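Long-range contact in sulfate transporter 4.1, chloroplastic (Arabidopsis thaliana, PDB 7LHV), which moves sulfate across a membrane together with protons, as a symporter of the SLC26/SulP family, and may take part in regulating sulfate assimilation: residues 154-159 against 339-343. Sequence-based numbering, arbitrary orientation.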
loop_
_atom_site.group_PDB
_atom_site.type_symbol
_atom_site.label_atom_id
_atom_site.label_comp_id
_atom_site.label_asym_id
_atom_site.label_seq_id
_atom_site.Cartn_x
_atom_site.Cartn_y
_atom_site.Cartn_z
ATOM N N LEU A 154 -10.581 -16.313 -17.021
ATOM C CA LEU A 154 -10.265 -15.903 -15.658
ATOM C C LEU A 154 -11.501 -15.393 -14.926
ATOM O O LEU A 154 -11.741 -15.753 -13.767
ATOM C CB LEU A 154 -9.171 -14.839 -15.673
ATOM C CG LEU A 154 -8.618 -14.436 -14.308
ATOM C CD1 LEU A 154 -8.074 -15.650 -13.590
ATOM C CD2 LEU A 154 -7.540 -13.383 -14.466
ATOM N N VAL A 155 -12.293 -14.542 -15.578
ATOM C CA VAL A 155 -13.492 -14.016 -14.936
ATOM C C VAL A 155 -14.495 -15.133 -14.688
ATOM O O VAL A 155 -15.176 -15.154 -13.657
ATOM C CB VAL A 155 -14.093 -12.876 -15.776
ATOM C CG1 VAL A 155 -15.508 -12.577 -15.342
ATOM C CG2 VAL A 155 -13.234 -11.635 -15.653
ATOM N N SER A 156 -14.597 -16.085 -15.618
ATOM C CA SER A 156 -15.464 -17.237 -15.398
ATOM C C SER A 156 -14.994 -18.061 -14.205
ATOM O O SER A 156 -15.810 -18.530 -13.406
ATOM C CB SER A 156 -15.523 -18.101 -16.655
ATOM O OG SER A 156 -16.151 -17.408 -17.720
ATOM N N LEU A 157 -13.679 -18.243 -14.068
ATOM C CA LEU A 157 -13.151 -18.966 -12.915
ATOM C C LEU A 157 -13.466 -18.244 -11.611
ATOM O O LEU A 157 -13.845 -18.875 -10.621
ATOM C CB LEU A 157 -11.645 -19.159 -13.064
ATOM C CG LEU A 157 -10.924 -19.695 -11.830
ATOM C CD1 LEU A 157 -11.320 -21.132 -11.555
ATOM C CD2 LEU A 157 -9.427 -19.577 -12.015
ATOM N N LEU A 158 -13.306 -16.919 -11.589
ATOM C CA LEU A 158 -13.601 -16.161 -10.374
ATOM C C LEU A 158 -15.086 -16.215 -10.032
ATOM O O LEU A 158 -15.460 -16.338 -8.857
ATOM C CB LEU A 158 -13.142 -14.714 -10.534
ATOM C CG LEU A 158 -11.647 -14.524 -10.773
ATOM C CD1 LEU A 158 -11.331 -13.062 -11.014
ATOM C CD2 LEU A 158 -10.854 -15.061 -9.605
ATOM N N VAL A 159 -15.948 -16.115 -11.045
ATOM C CA VAL A 159 -17.386 -16.217 -10.824
ATOM C C VAL A 159 -17.736 -17.584 -10.259
ATOM O O VAL A 159 -18.522 -17.697 -9.311
ATOM C CB VAL A 159 -18.145 -15.934 -12.133
ATOM C CG1 VAL A 159 -19.569 -16.434 -12.041
ATOM C CG2 VAL A 159 -18.119 -14.452 -12.445
ATOM N N LEU A 339 -12.460 -7.730 -7.090
ATOM C CA LEU A 339 -11.394 -8.509 -7.710
ATOM C C LEU A 339 -11.564 -8.565 -9.221
ATOM O O LEU A 339 -10.645 -8.216 -9.974
ATOM C CB LEU A 339 -11.370 -9.916 -7.117
ATOM C CG LEU A 339 -10.437 -10.942 -7.752
ATOM C CD1 LEU A 339 -9.006 -10.442 -7.758
ATOM C CD2 LEU A 339 -10.539 -12.258 -7.009
ATOM N N ILE A 340 -12.750 -8.964 -9.682
ATOM C CA ILE A 340 -13.028 -8.971 -11.115
ATOM C C ILE A 340 -12.789 -7.591 -11.702
ATOM O O ILE A 340 -12.136 -7.449 -12.744
ATOM C CB ILE A 340 -14.465 -9.459 -11.379
ATOM C CG1 ILE A 340 -14.571 -10.966 -11.146
ATOM C CG2 ILE A 340 -14.895 -9.106 -12.788
ATOM C CD1 ILE A 340 -15.988 -11.473 -11.119
ATOM N N THR A 341 -13.272 -6.547 -11.022
ATOM C CA THR A 341 -13.045 -5.191 -11.506
ATOM C C THR A 341 -11.558 -4.908 -11.635
ATOM O O THR A 341 -11.114 -4.335 -12.637
ATOM C CB THR A 341 -13.701 -4.177 -10.572
ATOM O OG1 THR A 341 -15.113 -4.413 -10.528
ATOM C CG2 THR A 341 -13.445 -2.764 -11.061
ATOM N N GLY A 342 -10.767 -5.344 -10.653
ATOM C CA GLY A 342 -9.330 -5.162 -10.750
ATOM C C GLY A 342 -8.768 -5.787 -12.009
ATOM O O GLY A 342 -7.943 -5.182 -12.698
ATOM N N VAL A 343 -9.252 -6.982 -12.355
ATOM C CA VAL A 343 -8.832 -7.625 -13.595
ATOM C C VAL A 343 -9.100 -6.704 -14.776
ATOM O O VAL A 343 -8.218 -6.461 -15.611
ATOM C CB VAL A 343 -9.542 -8.979 -13.761
ATOM C CG1 VAL A 343 -9.384 -9.490 -15.178
ATOM C CG2 VAL A 343 -8.998 -9.985 -12.763
#
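Leu154 opens the contact near the start of helix 153-166: its CA-to-CB bond points sideways, but the t/p rotamer brings CD2 to 4.1 Å from CG2 of Val343. One residue on, Val155 CG2 meets Ile340 CG2 at 4.2 Å, and these residues also have the nearest CA atoms, 6.3 Å apart. The segment axes approach to 10.5 Å at 175°, an antiparallel packing in which every touching pair is aliphatic; both helices belong to the seven-plus-seven inverted-repeat transporter fold of the SLC26/SulP family, in which helix 153-166 comes just after strand 149-150, paired antiparallel with strand 388-389. Ser156, facing away, hydrogen-bonds through OG to Tyr385 OH. Leu158, a turn beyond Leu154, points toward helix 330-358 and packs on three of its residues: CD2 lies 3.8 Å from Leu339 CD2, while CD1 reaches Ile340 CG1 (3.9 Å) and Val343 CG2 (4.2 Å). Leu339 also touches a bound sphingosine-phosphate lipid, placing the contact beside that pocket. Finally, Val159 CG2 packs at 3.9 Å on CD1 of Ile340.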